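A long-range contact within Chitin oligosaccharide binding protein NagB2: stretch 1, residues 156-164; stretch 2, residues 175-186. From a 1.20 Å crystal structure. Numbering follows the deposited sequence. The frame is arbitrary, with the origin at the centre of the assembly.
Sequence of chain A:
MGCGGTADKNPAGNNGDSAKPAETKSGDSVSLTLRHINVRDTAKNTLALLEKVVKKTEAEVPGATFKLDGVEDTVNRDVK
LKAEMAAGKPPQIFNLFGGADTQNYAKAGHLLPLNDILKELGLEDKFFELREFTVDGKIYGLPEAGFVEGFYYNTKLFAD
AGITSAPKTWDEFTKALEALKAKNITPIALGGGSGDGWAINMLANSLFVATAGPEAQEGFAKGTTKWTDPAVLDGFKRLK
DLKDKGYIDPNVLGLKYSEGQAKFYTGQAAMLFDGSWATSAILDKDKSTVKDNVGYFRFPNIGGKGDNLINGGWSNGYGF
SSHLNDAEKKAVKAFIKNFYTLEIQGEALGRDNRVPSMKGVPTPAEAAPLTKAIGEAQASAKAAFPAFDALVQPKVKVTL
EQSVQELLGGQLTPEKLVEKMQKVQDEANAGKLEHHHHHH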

# COMPACT_ATOMS: atom_id res chain seq x y z
N LYS A 156 -13.49 13.34 -17.35
CA LYS A 156 -14.80 13.63 -17.92
C LYS A 156 -15.76 14.16 -16.87
O LYS A 156 -16.43 15.17 -17.08
CB LYS A 156 -15.36 12.34 -18.54
CG LYS A 156 -16.61 12.38 -19.40
CD LYS A 156 -17.76 12.22 -18.43
CE LYS A 156 -19.10 11.96 -19.04
NZ LYS A 156 -20.20 11.89 -17.98
N LEU A 157 -15.85 13.48 -15.72
CA LEU A 157 -16.75 13.95 -14.68
C LEU A 157 -16.30 15.30 -14.14
O LEU A 157 -17.13 16.16 -13.84
CB LEU A 157 -16.83 12.92 -13.55
CG LEU A 157 -17.52 11.61 -13.88
CD1 LEU A 157 -17.38 10.65 -12.71
CD2 LEU A 157 -19.00 11.79 -14.25
N PHE A 158 -14.98 15.51 -14.01
CA PHE A 158 -14.51 16.83 -13.61
C PHE A 158 -14.98 17.89 -14.60
O PHE A 158 -15.52 18.92 -14.20
CB PHE A 158 -12.97 16.85 -13.49
CG PHE A 158 -12.43 16.52 -12.11
CD1 PHE A 158 -12.94 15.45 -11.38
CD2 PHE A 158 -11.39 17.25 -11.55
CE1 PHE A 158 -12.42 15.11 -10.13
CE2 PHE A 158 -10.88 16.93 -10.29
CZ PHE A 158 -11.41 15.87 -9.58
N ALA A 159 -14.80 17.64 -15.90
CA ALA A 159 -15.27 18.58 -16.92
C ALA A 159 -16.78 18.78 -16.85
O ALA A 159 -17.27 19.91 -17.01
CB ALA A 159 -14.85 18.11 -18.31
N ASP A 160 -17.54 17.71 -16.58
CA ASP A 160 -18.98 17.86 -16.43
C ASP A 160 -19.32 18.89 -15.35
O ASP A 160 -20.34 19.59 -15.45
CB ASP A 160 -19.63 16.53 -16.06
CG ASP A 160 -19.61 15.50 -17.18
OD1 ASP A 160 -19.46 15.87 -18.36
OD2 ASP A 160 -19.79 14.30 -16.88
N ALA A 161 -18.51 18.96 -14.30
CA ALA A 161 -18.73 19.87 -13.18
C ALA A 161 -18.01 21.19 -13.35
O ALA A 161 -17.98 21.99 -12.41
CB ALA A 161 -18.29 19.20 -11.87
N GLY A 162 -17.42 21.44 -14.51
CA GLY A 162 -16.76 22.70 -14.77
C GLY A 162 -15.34 22.82 -14.26
O GLY A 162 -14.80 23.93 -14.24
N ILE A 163 -14.73 21.72 -13.85
CA ILE A 163 -13.39 21.73 -13.27
C ILE A 163 -12.46 21.35 -14.41
O ILE A 163 -12.57 20.24 -14.95
CB ILE A 163 -13.28 20.65 -12.19
CG1 ILE A 163 -14.42 20.76 -11.18
CG2 ILE A 163 -11.94 20.82 -11.45
CD1 ILE A 163 -14.49 19.54 -10.26
N THR A 164 -11.53 22.24 -14.76
CA THR A 164 -10.75 22.09 -15.98
C THR A 164 -9.28 21.78 -15.73
O THR A 164 -8.52 21.64 -16.69
CB THR A 164 -10.86 23.37 -16.83
OG1 THR A 164 -10.35 24.48 -16.07
CG2 THR A 164 -12.31 23.65 -17.22
N LYS A 175 -13.09 23.41 -3.78
CA LYS A 175 -13.93 23.98 -4.82
C LYS A 175 -14.38 22.88 -5.79
O LYS A 175 -15.53 22.86 -6.23
CB LYS A 175 -13.23 25.14 -5.56
CG LYS A 175 -14.19 25.66 -6.59
CD LYS A 175 -15.30 26.41 -5.82
CE LYS A 175 -16.49 26.78 -6.66
NZ LYS A 175 -17.04 25.35 -6.80
N ALA A 176 -13.48 21.96 -6.13
CA ALA A 176 -13.86 20.87 -7.01
C ALA A 176 -14.90 19.96 -6.37
O ALA A 176 -15.86 19.54 -7.03
CB ALA A 176 -12.61 20.06 -7.34
N LEU A 177 -14.72 19.64 -5.09
CA LEU A 177 -15.70 18.80 -4.41
C LEU A 177 -17.07 19.47 -4.41
O LEU A 177 -18.09 18.80 -4.65
CB LEU A 177 -15.24 18.52 -2.98
CG LEU A 177 -13.96 17.71 -2.86
CD1 LEU A 177 -13.50 17.64 -1.41
CD2 LEU A 177 -14.10 16.31 -3.42
N GLU A 178 -17.11 20.78 -4.13
CA GLU A 178 -18.36 21.53 -4.13
C GLU A 178 -19.05 21.42 -5.49
O GLU A 178 -20.26 21.20 -5.57
CB GLU A 178 -18.07 23.01 -3.80
CG GLU A 178 -17.89 23.31 -2.31
CD GLU A 178 -17.27 24.67 -2.01
OE1 GLU A 178 -17.16 25.51 -2.93
OE2 GLU A 178 -16.89 24.90 -0.84
N ALA A 179 -18.28 21.59 -6.56
CA ALA A 179 -18.86 21.58 -7.91
C ALA A 179 -19.36 20.20 -8.29
O ALA A 179 -20.41 20.06 -8.94
CB ALA A 179 -17.82 22.07 -8.92
N LEU A 180 -18.62 19.16 -7.91
CA LEU A 180 -19.07 17.80 -8.20
C LEU A 180 -20.35 17.49 -7.44
O LEU A 180 -21.32 16.98 -8.01
CB LEU A 180 -17.97 16.80 -7.82
CG LEU A 180 -16.72 16.83 -8.71
CD1 LEU A 180 -15.53 16.21 -7.99
CD2 LEU A 180 -16.97 16.12 -10.04
N LYS A 181 -20.38 17.83 -6.14
CA LYS A 181 -21.57 17.61 -5.33
C LYS A 181 -22.77 18.34 -5.91
O LYS A 181 -23.88 17.79 -5.95
CB LYS A 181 -21.28 18.06 -3.89
CG LYS A 181 -22.32 17.68 -2.82
CD LYS A 181 -22.45 16.17 -2.64
CE LYS A 181 -23.49 15.79 -1.59
NZ LYS A 181 -24.80 16.44 -1.86
N ALA A 182 -22.57 19.56 -6.41
CA ALA A 182 -23.68 20.35 -6.95
C ALA A 182 -24.27 19.71 -8.20
O ALA A 182 -25.45 19.94 -8.51
CB ALA A 182 -23.20 21.77 -7.25
N LYS A 183 -23.48 18.93 -8.93
CA LYS A 183 -23.96 18.17 -10.07
C LYS A 183 -24.45 16.78 -9.70
O LYS A 183 -24.72 15.98 -10.61
CB LYS A 183 -22.85 18.02 -11.11
CG LYS A 183 -22.38 19.26 -11.85
CD LYS A 183 -23.37 19.87 -12.84
CE LYS A 183 -23.72 18.80 -13.85
NZ LYS A 183 -23.86 19.17 -15.28
N ASN A 184 -24.54 16.46 -8.41
CA ASN A 184 -24.96 15.13 -7.96
C ASN A 184 -24.03 14.04 -8.52
O ASN A 184 -24.47 12.95 -8.86
CB ASN A 184 -26.44 14.88 -8.26
CG ASN A 184 -27.37 15.75 -7.40
OD1 ASN A 184 -26.93 16.40 -6.45
ND2 ASN A 184 -28.64 15.79 -7.76
N ILE A 185 -22.74 14.36 -8.61
CA ILE A 185 -21.69 13.39 -8.89
C ILE A 185 -21.06 13.04 -7.55
O ILE A 185 -20.56 13.93 -6.85
CB ILE A 185 -20.63 13.95 -9.86
CG1 ILE A 185 -21.24 14.31 -11.22
CG2 ILE A 185 -19.48 12.97 -10.03
CD1 ILE A 185 -20.39 15.26 -12.05
N THR A 186 -21.08 11.76 -7.18
CA THR A 186 -20.41 11.31 -5.96
C THR A 186 -18.94 11.70 -6.05
O THR A 186 -18.24 11.23 -6.96
CB THR A 186 -20.54 9.79 -5.81
OG1 THR A 186 -21.91 9.42 -5.85
CG2 THR A 186 -19.91 9.31 -4.50
O HOH W 1 -22.46 18.82 -17.30

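No direct hydrogen bond crosses this contact; the one polar link between the two stretches runs through a water. That water donates to Asp-160 O at 2.9 Å and accepts from Lys-183 NZ at 2.5 Å, while Lys-183 NZ itself stands 3.5 Å from Asp-160 O. The bridge joins a carbonyl near the end of one helix to a lysine just past the end of the other, in a joint whose side-chain packing is otherwise mostly apolar.

The packing sets alanines against larger side chains: the CA atoms of Ala-161 and Leu-180 are 5.4 Å apart. The methyl of Ala-161 points toward the second stretch, with its CB 3.8 Å from Leu-180 CD2 and 4.1 Å from Ala-179 CB. Ala-161 O also lies 3.5 Å from Ala-179 CB, so the alanine there admits backbone as well as side chain.

Ile-163 packs in the same way. Its CD1 reaches Ala-176 CB at 3.5 Å and Leu-180 CG at 3.8 Å, while its CG1 is 4.3 Å from Ala-179 CB. Ala-176 and Ala-179 thus offer a low surface on which the isoleucine rests.

Leu-180 is shared by four residues of the first stretch, Leu-157, Phe-158, Ala-161 and Ile-163. Its CA-to-CB bond points sideways, yet its end comes nearer, and its CD1 meets Phe-158 CE1 at 3.9 Å, oblique to the ring. At the other end, Leu-157 CD1 packs 4.1 Å from Ile-185 CG2, and Leu-157 O is 3.8 Å from Ile-185 CD1.

Both helices finish alike. Ile-163 N donates to Phe-158 O at 2.9 Å, and Ile-185 N donates to Leu-180 O at 3.0 Å; each turn delivers an isoleucine whose CA-to-CB bond points toward the opposing stretch. Gly-162, at phi 84°, suits its turn because a CB would jam against the preceding carbonyl.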